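Local coordinates for malate oxidoreductase (Thermotoga maritima, PDB 1VL6), which probably catalyses the NAD-dependent oxidative decarboxylation of malate to pyruvate and carbon dioxide, as malic enzymes do, at residues Ser130-Phe135 with Met159-Phe164; Val72-Asp77 with Ile109-Ile114; Asn139-Gly144 with His165-Gly170. All coordinates share one frame; numbering follows the deposited sequence.

Overall arrangement
The three contacts share one parallel sheet, whose strands run in the order 110-115, 71-76, 137-140, 163-165. Contact 2 pairs the first two strands, contact 3 sits at the C-terminal ends of the last two, and contact 1 joins the loop before strand 137-140 to the chain leading into strand 163-165. The centres of contacts 2 and 3 lie about 12 Å apart, bridged by a probable hydrogen bond from Asn139 N to Ala73 O (2.8 Å). Contact 1 is centred about 11 Å from contact 2, with Phe135 packed on Ile114, and about 15 Å from contact 3. Glu141, Asp142 and Asp167 of contact 3 form the probable metal site; the second subunit reaches all three contacts.

Contact 1 (Ser130-Phe135 with Met159-Phe164); sequences SLEPSF and MNIPVF
The carboxylate of Glu132 lies against the chain at Asn160, whose backbone N-H meets OE2 from above the carboxylate plane, 42° out of it. This bond, Asn160 N to Glu132 OE2, is 3.1 Å long; a second, weak one runs from the same N-H to OE1. The side-chain amide of Asn160 lies in a different plane, turned 55° from the carboxylate, and plays no part in the grip; it is the Asn160 CB that touches OE2. On the OE1 side the neighbour is apolar, with CB of Met159 at 3.5 Å from Glu132 OE1.

Glu132 reaches this place because CG stands anti to its backbone N (chi1 -171°) and the rest of the chain stays extended. Met159, a selenomethionine, runs alongside it, head to tail, its bent end bringing the methyl CE to 3.6 Å from Glu132 CB. Ile161 passes the glutamate likewise, CG1 lying 4.1 Å from Glu132 CG. The CD1 of Ile161 then reaches the next turn of chain, 3.6 Å from Phe135 O and 4.3 Å from Phe135 CB. The ring of Phe135 leads off the other way, toward Ile114 of its own chain and the ring of Phe112 of the second subunit.

Around the pair, Arg68 takes the carbonyl of Glu132 and touches Ile161, while Lys343 bonds Met159 O. Met159 is the first residue to leave the helical path after helix 147-158, which puts the carboxylate beside a helix C-terminus. That end of a helix dipole might make a negative charge slightly less comfortable, and the N-H of Asn160 would offset this in part. Glu132 thus stays partly exposed, gripped by a single backbone donor, while its methylenes rest against Met159 and Ile161, which lie side by side along them.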
ATOM      1  N   SER A 130      13.862  22.779 -14.112  1.00 60.07           N
ATOM      2  CA  SER A 130      12.597  22.674 -14.798  1.00 60.93           C
ATOM      3  C   SER A 130      11.630  21.774 -14.058  1.00 62.74           C
ATOM      4  O   SER A 130      10.430  21.854 -14.300  1.00 64.39           O
ATOM      5  CB  SER A 130      12.793  22.142 -16.216  1.00 60.07           C
ATOM      6  OG  SER A 130      13.066  20.747 -16.259  1.00 59.16           O
ATOM      7  N   LEU A 131      12.150  20.934 -13.159  1.00 61.54           N
ATOM      8  CA  LEU A 131      11.347  19.992 -12.415  1.00 60.67           C
ATOM      9  C   LEU A 131      10.806  20.567 -11.145  1.00 60.84           C
ATOM     10  O   LEU A 131      10.026  19.905 -10.485  1.00 61.91           O
ATOM     11  CB  LEU A 131      12.168  18.746 -12.054  1.00 63.77           C
ATOM     12  CG  LEU A 131      12.812  17.959 -13.204  1.00 64.18           C
ATOM     13  CD1 LEU A 131      13.621  16.839 -12.644  1.00 63.03           C
ATOM     14  CD2 LEU A 131      11.789  17.433 -14.235  1.00 61.05           C
ATOM     15  N   GLU A 132      11.161  21.805 -10.812  1.00 61.34           N
ATOM     16  CA  GLU A 132      10.767  22.349  -9.523  1.00 61.59           C
ATOM     17  C   GLU A 132       9.279  22.236  -9.179  1.00 63.29           C
ATOM     18  O   GLU A 132       8.960  21.951  -8.028  1.00 64.93           O
ATOM     19  CB  GLU A 132      11.191  23.799  -9.375  1.00 61.47           C
ATOM     20  CG  GLU A 132      10.976  24.301  -7.947  1.00 65.28           C
ATOM     21  CD  GLU A 132      11.681  25.576  -7.622  1.00 62.49           C
ATOM     22  OE1 GLU A 132      12.679  25.900  -8.291  1.00 66.29           O
ATOM     23  OE2 GLU A 132      11.229  26.232  -6.672  1.00 71.94           O
ATOM     24  N   PRO A 133       8.368  22.474 -10.129  1.00 63.59           N
ATOM     25  CA  PRO A 133       6.945  22.392  -9.826  1.00 64.22           C
ATOM     26  C   PRO A 133       6.470  21.022  -9.425  1.00 63.80           C
ATOM     27  O   PRO A 133       5.408  20.896  -8.823  1.00 63.34           O
ATOM     28  CB  PRO A 133       6.262  22.817 -11.155  1.00 65.14           C
ATOM     29  CG  PRO A 133       7.281  23.563 -11.873  1.00 64.20           C
ATOM     30  CD  PRO A 133       8.571  22.866 -11.537  1.00 62.86           C
ATOM     31  N   SER A 134       7.243  19.995  -9.757  1.00 66.35           N
ATOM     32  CA  SER A 134       6.801  18.613  -9.538  1.00 66.27           C
ATOM     33  C   SER A 134       7.267  17.982  -8.225  1.00 65.70           C
ATOM     34  O   SER A 134       6.820  16.869  -7.876  1.00 66.18           O
ATOM     35  CB  SER A 134       7.243  17.759 -10.741  1.00 68.34           C
ATOM     36  OG  SER A 134       6.713  18.323 -11.948  1.00 70.65           O
ATOM     37  N   PHE A 135       8.131  18.689  -7.486  1.00 65.95           N
ATOM     38  CA  PHE A 135       8.722  18.132  -6.260  1.00 64.23           C
ATOM     39  C   PHE A 135       8.805  19.105  -5.126  1.00 63.94           C
ATOM     40  O   PHE A 135       8.874  20.303  -5.323  1.00 62.53           O
ATOM     41  CB  PHE A 135      10.112  17.609  -6.548  1.00 65.77           C
ATOM     42  CG  PHE A 135      10.126  16.536  -7.580  1.00 68.95           C
ATOM     43  CD1 PHE A 135       9.747  15.269  -7.260  1.00 64.06           C
ATOM     44  CD2 PHE A 135      10.474  16.821  -8.895  1.00 72.06           C
ATOM     45  CE1 PHE A 135       9.743  14.293  -8.232  1.00 71.98           C
ATOM     46  CE2 PHE A 135      10.468  15.859  -9.854  1.00 66.72           C
ATOM     47  CZ  PHE A 135      10.079  14.598  -9.527  1.00 68.90           C
HETATM   48  N   MSE A 159      17.026  27.395  -6.908  1.00 65.25           N
HETATM   49  CA  MSE A 159      15.726  26.764  -6.713  1.00 65.43           C
HETATM   50  C   MSE A 159      15.146  27.154  -5.374  1.00 63.49           C
HETATM   51  O   MSE A 159      15.831  27.632  -4.503  1.00 62.97           O
HETATM   52  CB  MSE A 159      15.827  25.243  -6.829  1.00 67.74           C
HETATM   53  CG  MSE A 159      16.297  24.753  -8.228  1.00 70.64           C
HETATM   54 SE   MSE A 159      16.335  22.790  -8.388  1.00 68.77          SE
HETATM   55  CE  MSE A 159      14.430  22.589  -8.425  1.00 72.45           C
ATOM     56  N   ASN A 160      13.848  26.983  -5.247  1.00 64.50           N
ATOM     57  CA  ASN A 160      13.141  27.337  -4.028  1.00 66.50           C
ATOM     58  C   ASN A 160      12.561  26.144  -3.355  1.00 66.53           C
ATOM     59  O   ASN A 160      11.564  26.253  -2.701  1.00 69.52           O
ATOM     60  CB  ASN A 160      12.008  28.285  -4.358  1.00 67.22           C
ATOM     61  CG  ASN A 160      12.492  29.674  -4.580  1.00 74.67           C
ATOM     62  OD1 ASN A 160      12.435  30.187  -5.694  1.00 87.54           O
ATOM     63  ND2 ASN A 160      13.028  30.281  -3.539  1.00 71.10           N
ATOM     64  N   ILE A 161      13.144  24.996  -3.624  1.00 64.27           N
ATOM     65  CA  ILE A 161      12.925  23.828  -2.847  1.00 62.96           C
ATOM     66  C   ILE A 161      14.318  23.389  -2.454  1.00 62.43           C
ATOM     67  O   ILE A 161      15.258  23.751  -3.135  1.00 62.90           O
ATOM     68  CB  ILE A 161      12.222  22.728  -3.642  1.00 61.75           C
ATOM     69  CG1 ILE A 161      12.956  22.388  -4.966  1.00 70.17           C
ATOM     70  CG2 ILE A 161      10.864  23.115  -3.903  1.00 56.96           C
ATOM     71  CD1 ILE A 161      12.372  21.150  -5.722  1.00 63.86           C
ATOM     72  N   PRO A 162      14.471  22.679  -1.348  1.00 61.94           N
ATOM     73  CA  PRO A 162      15.787  22.305  -0.893  1.00 63.38           C
ATOM     74  C   PRO A 162      16.433  21.347  -1.887  1.00 63.94           C
ATOM     75  O   PRO A 162      15.723  20.576  -2.564  1.00 64.69           O
ATOM     76  CB  PRO A 162      15.518  21.607   0.471  1.00 67.34           C
ATOM     77  CG  PRO A 162      14.111  21.117   0.383  1.00 66.74           C
ATOM     78  CD  PRO A 162      13.424  22.223  -0.422  1.00 63.16           C
ATOM     79  N   VAL A 163      17.755  21.441  -1.995  1.00 64.42           N
ATOM     80  CA  VAL A 163      18.532  20.548  -2.804  1.00 64.31           C
ATOM     81  C   VAL A 163      19.663  20.057  -1.943  1.00 63.88           C
ATOM     82  O   VAL A 163      20.365  20.848  -1.345  1.00 63.18           O
ATOM     83  CB  VAL A 163      19.148  21.287  -3.961  1.00 65.75           C
ATOM     84  CG1 VAL A 163      19.901  20.328  -4.876  1.00 71.43           C
ATOM     85  CG2 VAL A 163      18.091  22.104  -4.730  1.00 68.30           C
ATOM     86  N   PHE A 164      19.825  18.738  -1.916  1.00 64.69           N
ATOM     87  CA  PHE A 164      20.754  18.049  -1.052  1.00 63.55           C
ATOM     88  C   PHE A 164      21.487  17.045  -1.924  1.00 64.61           C
ATOM     89  O   PHE A 164      20.835  16.365  -2.717  1.00 67.11           O
ATOM     90  CB  PHE A 164      19.936  17.300  -0.013  1.00 61.50           C
ATOM     91  CG  PHE A 164      20.743  16.518   0.997  1.00 59.59           C
ATOM     92  CD1 PHE A 164      21.491  17.168   1.976  1.00 59.67           C
ATOM     93  CD2 PHE A 164      20.702  15.141   1.014  1.00 62.46           C
ATOM     94  CE1 PHE A 164      22.206  16.447   2.920  1.00 64.60           C
ATOM     95  CE2 PHE A 164      21.417  14.399   1.969  1.00 58.28           C
ATOM     96  CZ  PHE A 164      22.170  15.058   2.921  1.00 63.67           C
TER

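Contact 2 (Val72-Asp77 with Ile109-Ile114); sequences VAVVSD and IDAFPI
Val72 and Phe112 begin the tight part of this strand pair, Phe112 N bonding Val72 O at 2.8 Å. The bonding alternates regularly from there: Val74 N gives to Phe112 O (2.7 Å, 175° at the hydrogen), and Ile114 N to Val74 O. At the ends Val72 N bonds Asp110 O (3.0 Å) and Ser76 N bonds Ile114 O (3.1 Å).

The side chains differ by face. Where Ala73, Val75, Phe112 and Ile114 lie, the small alanine lets the long isoleucine lean over it: with chi1 at -77° and an extended chain beyond, CD1 of Ile114 is carried to 3.5 Å from Ala73 CB. On the other face the start of the pair is packed too, the side chains of Val72 and Ile109 lying aslant with their CG2 methyls 3.8 Å apart. Farther along that face the fit is looser: Val74 CG2 is 4.0 Å from Ala111 CB, and the partly exposed ring of Pro113 stays farther off still. Met96 of helix 89-107 packs on both Val74 and Pro113.

The strands run parallel at 25°, with helix 89-107 connecting them: a beta-alpha-beta crossover in the N-terminal domain of a malic enzyme.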
ATOM      1  N   VAL A  72      10.060  13.776  -3.471  1.00 63.87           N
ATOM      2  CA  VAL A  72      11.458  14.124  -3.619  1.00 64.03           C
ATOM      3  C   VAL A  72      11.969  13.428  -4.905  1.00 65.12           C
ATOM      4  O   VAL A  72      11.648  12.267  -5.162  1.00 64.52           O
ATOM      5  CB  VAL A  72      12.221  13.729  -2.330  1.00 66.18           C
ATOM      6  CG1 VAL A  72      13.749  13.520  -2.567  1.00 69.43           C
ATOM      7  CG2 VAL A  72      11.946  14.771  -1.245  1.00 64.99           C
ATOM      8  N   ALA A  73      12.702  14.170  -5.741  1.00 64.99           N
ATOM      9  CA  ALA A  73      13.312  13.577  -6.912  1.00 64.77           C
ATOM     10  C   ALA A  73      14.693  13.096  -6.532  1.00 63.54           C
ATOM     11  O   ALA A  73      15.431  13.819  -5.903  1.00 64.64           O
ATOM     12  CB  ALA A  73      13.399  14.588  -8.008  1.00 68.51           C
ATOM     13  N   VAL A  74      15.020  11.858  -6.868  1.00 62.22           N
ATOM     14  CA  VAL A  74      16.361  11.338  -6.658  1.00 61.83           C
ATOM     15  C   VAL A  74      17.020  11.408  -8.024  1.00 61.61           C
ATOM     16  O   VAL A  74      16.710  10.639  -8.924  1.00 60.61           O
ATOM     17  CB  VAL A  74      16.354   9.897  -6.130  1.00 62.59           C
ATOM     18  CG1 VAL A  74      17.781   9.384  -5.927  1.00 63.70           C
ATOM     19  CG2 VAL A  74      15.565   9.811  -4.837  1.00 62.37           C
ATOM     20  N   VAL A  75      17.937  12.357  -8.169  1.00 62.25           N
ATOM     21  CA  VAL A  75      18.445  12.749  -9.488  1.00 61.86           C
ATOM     22  C   VAL A  75      19.883  12.275  -9.696  1.00 61.78           C
ATOM     23  O   VAL A  75      20.762  12.638  -8.939  1.00 61.74           O
ATOM     24  CB  VAL A  75      18.365  14.278  -9.646  1.00 62.20           C
ATOM     25  CG1 VAL A  75      18.973  14.743 -10.970  1.00 63.40           C
ATOM     26  CG2 VAL A  75      16.899  14.737  -9.518  1.00 64.38           C
ATOM     27  N   SER A  76      20.121  11.473 -10.723  1.00 61.00           N
ATOM     28  CA  SER A  76      21.506  11.121 -11.067  1.00 62.83           C
ATOM     29  C   SER A  76      21.667  11.014 -12.555  1.00 62.48           C
ATOM     30  O   SER A  76      20.690  10.760 -13.252  1.00 63.10           O
ATOM     31  CB  SER A  76      21.933   9.778 -10.474  1.00 64.70           C
ATOM     32  OG  SER A  76      23.350   9.639 -10.602  1.00 67.48           O
ATOM     33  N   ASP A  77      22.892  11.220 -13.035  1.00 61.87           N
ATOM     34  CA  ASP A  77      23.254  10.879 -14.420  1.00 60.72           C
ATOM     35  C   ASP A  77      24.109   9.663 -14.426  1.00 62.16           C
ATOM     36  O   ASP A  77      24.510   9.190 -15.470  1.00 65.01           O
ATOM     37  CB  ASP A  77      24.010  11.993 -15.090  1.00 60.18           C
ATOM     38  CG  ASP A  77      25.409  12.199 -14.526  1.00 61.41           C
ATOM     39  OD1 ASP A  77      25.613  12.068 -13.295  1.00 63.13           O
ATOM     40  OD2 ASP A  77      26.349  12.580 -15.260  1.00 61.93           O
ATOM     41  N   ILE A 109       8.950   9.401   2.991  1.00 63.78           N
ATOM     42  CA  ILE A 109       8.979  10.352   1.874  1.00 64.65           C
ATOM     43  C   ILE A 109       8.729   9.593   0.598  1.00 65.43           C
ATOM     44  O   ILE A 109       9.278   8.506   0.402  1.00 66.78           O
ATOM     45  CB  ILE A 109      10.326  11.057   1.812  1.00 65.61           C
ATOM     46  CG1 ILE A 109      10.383  12.105   2.904  1.00 66.62           C
ATOM     47  CG2 ILE A 109      10.566  11.685   0.461  1.00 69.58           C
ATOM     48  CD1 ILE A 109      11.711  12.793   2.937  1.00 77.11           C
ATOM     49  N   ASP A 110       7.892  10.165  -0.259  1.00 65.55           N
ATOM     50  CA  ASP A 110       7.607   9.578  -1.538  1.00 65.46           C
ATOM     51  C   ASP A 110       8.693  10.036  -2.503  1.00 66.01           C
ATOM     52  O   ASP A 110       8.659  11.138  -3.035  1.00 69.31           O
ATOM     53  CB  ASP A 110       6.230  10.030  -2.000  1.00 65.41           C
ATOM     54  CG  ASP A 110       5.109   9.401  -1.214  1.00 66.51           C
ATOM     55  OD1 ASP A 110       5.249   8.293  -0.643  1.00 74.45           O
ATOM     56  OD2 ASP A 110       4.015   9.945  -1.135  1.00 76.84           O
ATOM     57  N   ALA A 111       9.682   9.205  -2.727  1.00 65.94           N
ATOM     58  CA  ALA A 111      10.788   9.590  -3.566  1.00 65.37           C
ATOM     59  C   ALA A 111      10.705   8.892  -4.932  1.00 66.77           C
ATOM     60  O   ALA A 111      10.325   7.752  -5.008  1.00 67.38           O
ATOM     61  CB  ALA A 111      12.085   9.253  -2.847  1.00 67.97           C
ATOM     62  N   PHE A 112      11.051   9.618  -5.998  0.60 69.66           N
ATOM     63  CA  PHE A 112      10.984   9.118  -7.386  0.60 70.58           C
ATOM     64  C   PHE A 112      12.393   9.209  -8.004  0.60 68.97           C
ATOM     65  O   PHE A 112      13.077  10.208  -7.832  0.60 69.91           O
ATOM     66  CB  PHE A 112       9.940   9.913  -8.221  0.60 72.01           C
ATOM     67  CG  PHE A 112       8.550   9.870  -7.632  0.60 72.38           C
ATOM     68  CD1 PHE A 112       8.197  10.720  -6.587  0.60 73.91           C
ATOM     69  CD2 PHE A 112       7.620   8.931  -8.076  0.60 78.58           C
ATOM     70  CE1 PHE A 112       6.938  10.648  -5.993  0.60 74.19           C
ATOM     71  CE2 PHE A 112       6.349   8.856  -7.498  0.60 74.52           C
ATOM     72  CZ  PHE A 112       6.009   9.721  -6.454  0.60 77.11           C
ATOM     73  N   PRO A 113      12.858   8.147  -8.655  1.00 66.04           N
ATOM     74  CA  PRO A 113      14.123   8.203  -9.347  1.00 64.12           C
ATOM     75  C   PRO A 113      14.028   8.934 -10.646  1.00 63.61           C
ATOM     76  O   PRO A 113      13.162   8.616 -11.456  1.00 65.15           O
ATOM     77  CB  PRO A 113      14.454   6.746  -9.640  1.00 62.55           C
ATOM     78  CG  PRO A 113      13.445   5.963  -8.944  1.00 66.06           C
ATOM     79  CD  PRO A 113      12.278   6.792  -8.682  1.00 62.76           C
ATOM     80  N   ILE A 114      14.932   9.899 -10.824  1.00 63.66           N
ATOM     81  CA  ILE A 114      15.084  10.613 -12.033  1.00 63.24           C
ATOM     82  C   ILE A 114      16.518  10.515 -12.512  1.00 62.87           C
ATOM     83  O   ILE A 114      17.394  11.267 -12.082  1.00 64.71           O
ATOM     84  CB  ILE A 114      14.628  12.019 -11.816  1.00 64.33           C
ATOM     85  CG1 ILE A 114      13.102  12.017 -11.807  1.00 70.28           C
ATOM     86  CG2 ILE A 114      15.091  12.928 -12.968  1.00 62.84           C
ATOM     87  CD1 ILE A 114      12.549  13.206 -11.149  1.00 81.16           C
TER

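Contact 3 (Asn139-Gly144 with His165-Gly170); sequences NLEDIG and HDDQQG
His165 can be followed outward from its backbone, where it pairs in parallel with Leu140. Its CB rests on Leu140 CB at 3.8 Å. With CG anti to the backbone N (chi1 -177°), the ring is carried along strand 137-140 toward the loop beyond it, and CD2 brings its edge to the carbonyl of Leu140, 3.0 Å from that O. Farther out CE1 lies 3.6 Å from Ile143 O. The two ring nitrogens both have partners in the ring plane: Gln168 NE2 donates to His165 ND1 at 3.0 Å, and His165 NE2 meets water 1 at 2.7 Å. The same water donates to Ile143 O and to Asp167 OD2, tying the loop, the histidine and the first turn of helix 166-186 together. A leucine in place of His165 would probably keep the packing on Leu140 but leave water 1 and Gln168 NE2 each without the ring nitrogen they now meet.

The acids gather near the loop and the start of helix 166-186. Asp166 OD1 takes a hydrogen bond from Asn139 ND2 (3.0 Å) nearly along its own C-O axis and in the plane of the asparagine amide, although the two flat groups are turned 62° apart. Lys99 forms salt bridges with this OD1 and with Glu141 OE1, and bonds Asn139 OD1 as well. Asp167 OD2 lies 3.3 Å from Asp142 OD1 and 3.5 Å from Glu141 OE2, and weakly accepts the N-H of Asp142.

Three carboxylates turned to one spot, from Glu141, Asp142 and Asp167, are consistent with the divalent-metal site of malic enzymes, although no metal lies among them in this model. Asp166 bonds Lys99 and Asn139 beside them, and Lys99, shared with Glu141, probably offsets part of the negative charge gathered here.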
ATOM      1  N   ASN A 139      17.062  15.427  -4.311  1.00 62.52           N
ATOM      2  CA  ASN A 139      18.202  14.715  -3.803  1.00 62.59           C
ATOM      3  C   ASN A 139      19.121  14.352  -4.947  1.00 62.34           C
ATOM      4  O   ASN A 139      18.841  13.433  -5.716  1.00 62.84           O
ATOM      5  CB  ASN A 139      17.762  13.457  -3.070  1.00 65.29           C
ATOM      6  CG  ASN A 139      18.945  12.620  -2.565  1.00 70.83           C
ATOM      7  OD1 ASN A 139      18.846  11.405  -2.548  1.00 74.23           O
ATOM      8  ND2 ASN A 139      20.053  13.263  -2.177  1.00 66.70           N
ATOM      9  N   LEU A 140      20.209  15.085  -5.077  1.00 62.19           N
ATOM     10  CA  LEU A 140      21.245  14.768  -6.069  1.00 62.69           C
ATOM     11  C   LEU A 140      22.009  13.586  -5.524  1.00 63.44           C
ATOM     12  O   LEU A 140      22.319  13.557  -4.321  1.00 63.89           O
ATOM     13  CB  LEU A 140      22.210  15.968  -6.284  1.00 61.13           C
ATOM     14  CG  LEU A 140      21.581  17.218  -6.885  1.00 60.05           C
ATOM     15  CD1 LEU A 140      22.478  18.372  -6.745  1.00 60.20           C
ATOM     16  CD2 LEU A 140      21.262  16.992  -8.347  1.00 63.47           C
ATOM     17  N   GLU A 141      22.293  12.618  -6.388  1.00 62.72           N
ATOM     18  CA  GLU A 141      22.930  11.399  -5.958  1.00 63.61           C
ATOM     19  C   GLU A 141      23.832  10.848  -7.055  1.00 63.85           C
ATOM     20  O   GLU A 141      23.432  10.807  -8.229  1.00 65.00           O
ATOM     21  CB  GLU A 141      21.851  10.402  -5.570  1.00 63.59           C
ATOM     22  CG  GLU A 141      22.388   9.094  -5.014  1.00 75.76           C
ATOM     23  CD  GLU A 141      22.808   9.137  -3.558  1.00 74.80           C
ATOM     24  OE1 GLU A 141      22.120   9.773  -2.760  1.00 75.65           O
ATOM     25  OE2 GLU A 141      23.827   8.507  -3.228  1.00 84.93           O
ATOM     26  N   ASP A 142      25.055  10.461  -6.683  1.00 63.22           N
ATOM     27  CA  ASP A 142      25.969   9.699  -7.576  1.00 63.45           C
ATOM     28  C   ASP A 142      26.258  10.455  -8.855  1.00 63.80           C
ATOM     29  O   ASP A 142      26.168   9.904  -9.987  1.00 63.49           O
ATOM     30  CB  ASP A 142      25.414   8.273  -7.851  1.00 64.11           C
ATOM     31  CG  ASP A 142      25.492   7.359  -6.614  1.00 65.35           C
ATOM     32  OD1 ASP A 142      25.935   7.825  -5.537  1.00 68.75           O
ATOM     33  OD2 ASP A 142      25.152   6.159  -6.626  1.00 69.68           O
ATOM     34  N   ILE A 143      26.589  11.729  -8.656  1.00 63.95           N
ATOM     35  CA  ILE A 143      27.036  12.635  -9.729  1.00 63.20           C
ATOM     36  C   ILE A 143      28.457  12.987  -9.416  1.00 62.07           C
ATOM     37  O   ILE A 143      28.760  13.455  -8.311  1.00 63.29           O
ATOM     38  CB  ILE A 143      26.180  13.935  -9.776  1.00 64.91           C
ATOM     39  CG1 ILE A 143      24.724  13.595 -10.108  1.00 67.80           C
ATOM     40  CG2 ILE A 143      26.738  14.925 -10.782  1.00 64.22           C
ATOM     41  CD1 ILE A 143      23.754  14.723  -9.835  1.00 65.15           C
ATOM     42  N   GLY A 144      29.333  12.783 -10.389  1.00 62.42           N
ATOM     43  CA  GLY A 144      30.774  12.900 -10.144  1.00 60.87           C
ATOM     44  C   GLY A 144      31.300  14.273  -9.789  1.00 60.08           C
ATOM     45  O   GLY A 144      30.682  15.305 -10.131  1.00 61.31           O
ATOM     46  N   HIS A 165      22.813  16.953  -1.792  1.00 63.36           N
ATOM     47  CA  HIS A 165      23.608  15.862  -2.422  1.00 62.92           C
ATOM     48  C   HIS A 165      24.301  15.010  -1.357  1.00 64.54           C
ATOM     49  O   HIS A 165      25.227  15.483  -0.686  1.00 67.21           O
ATOM     50  CB  HIS A 165      24.641  16.445  -3.378  1.00 62.05           C
ATOM     51  CG  HIS A 165      25.445  15.425  -4.112  1.00 55.93           C
ATOM     52  ND1 HIS A 165      26.644  15.733  -4.709  1.00 61.44           N
ATOM     53  CD2 HIS A 165      25.235  14.111  -4.351  1.00 72.78           C
ATOM     54  CE1 HIS A 165      27.134  14.653  -5.294  1.00 70.58           C
ATOM     55  NE2 HIS A 165      26.304  13.649  -5.080  1.00 69.87           N
ATOM     56  N   ASP A 166      23.824  13.785  -1.175  1.00 64.34           N
ATOM     57  CA  ASP A 166      24.376  12.892  -0.159  1.00 65.78           C
ATOM     58  C   ASP A 166      25.862  12.862  -0.016  1.00 63.46           C
ATOM     59  O   ASP A 166      26.389  13.049   1.064  1.00 61.91           O
ATOM     60  CB  ASP A 166      24.049  11.445  -0.465  1.00 69.67           C
ATOM     61  CG  ASP A 166      22.767  11.067   0.050  1.00 72.87           C
ATOM     62  OD1 ASP A 166      21.745  11.322  -0.621  1.00 75.31           O
ATOM     63  OD2 ASP A 166      22.746  10.550   1.194  1.00 88.54           O
ATOM     64  N   ASP A 167      26.518  12.504  -1.104  1.00 62.18           N
ATOM     65  CA  ASP A 167      27.939  12.207  -1.073  1.00 63.99           C
ATOM     66  C   ASP A 167      28.749  13.386  -0.622  1.00 62.53           C
ATOM     67  O   ASP A 167      29.852  13.225  -0.127  1.00 65.63           O
ATOM     68  CB  ASP A 167      28.402  11.771  -2.464  1.00 67.58           C
ATOM     69  CG  ASP A 167      27.698  10.490  -2.916  1.00 84.50           C
ATOM     70  OD1 ASP A 167      28.142   9.474  -2.298  1.00 83.12           O
ATOM     71  OD2 ASP A 167      26.689  10.434  -3.743  1.00 84.69           O
ATOM     72  N   GLN A 168      28.196  14.571  -0.784  1.00 61.93           N
ATOM     73  CA  GLN A 168      28.801  15.786  -0.306  1.00 61.34           C
ATOM     74  C   GLN A 168      28.339  16.073   1.100  1.00 60.33           C
ATOM     75  O   GLN A 168      29.145  16.033   2.023  1.00 59.78           O
ATOM     76  CB  GLN A 168      28.425  16.960  -1.234  1.00 63.26           C
ATOM     77  CG  GLN A 168      28.972  16.897  -2.674  1.00 61.66           C
ATOM     78  CD  GLN A 168      28.880  18.252  -3.394  1.00 63.09           C
ATOM     79  OE1 GLN A 168      29.419  19.246  -2.914  1.00 53.31           O
ATOM     80  NE2 GLN A 168      28.229  18.277  -4.548  1.00 67.42           N
ATOM     81  N   GLN A 169      27.050  16.386   1.254  1.00 59.72           N
ATOM     82  CA  GLN A 169      26.532  16.982   2.518  1.00 59.32           C
ATOM     83  C   GLN A 169      26.221  15.918   3.572  1.00 60.93           C
ATOM     84  O   GLN A 169      26.471  16.104   4.760  1.00 62.39           O
ATOM     85  CB  GLN A 169      25.303  17.910   2.273  1.00 56.26           C
ATOM     86  CG  GLN A 169      25.625  19.057   1.285  1.00 53.16           C
ATOM     87  CD  GLN A 169      24.412  19.694   0.656  1.00 58.21           C
ATOM     88  OE1 GLN A 169      23.640  19.013  -0.007  1.00 62.82           O
ATOM     89  NE2 GLN A 169      24.212  20.998   0.893  1.00 56.27           N
ATOM     90  N   GLY A 170      25.693  14.798   3.130  1.00 60.76           N
ATOM     91  CA  GLY A 170      25.406  13.689   4.024  1.00 60.87           C
ATOM     92  C   GLY A 170      26.666  13.082   4.587  1.00 60.74           C
ATOM     93  O   GLY A 170      26.808  12.917   5.799  1.00 61.05           O
TER
HETATM   94  O   HOH W   1      27.967  11.705  -6.054  1.00 46.29           O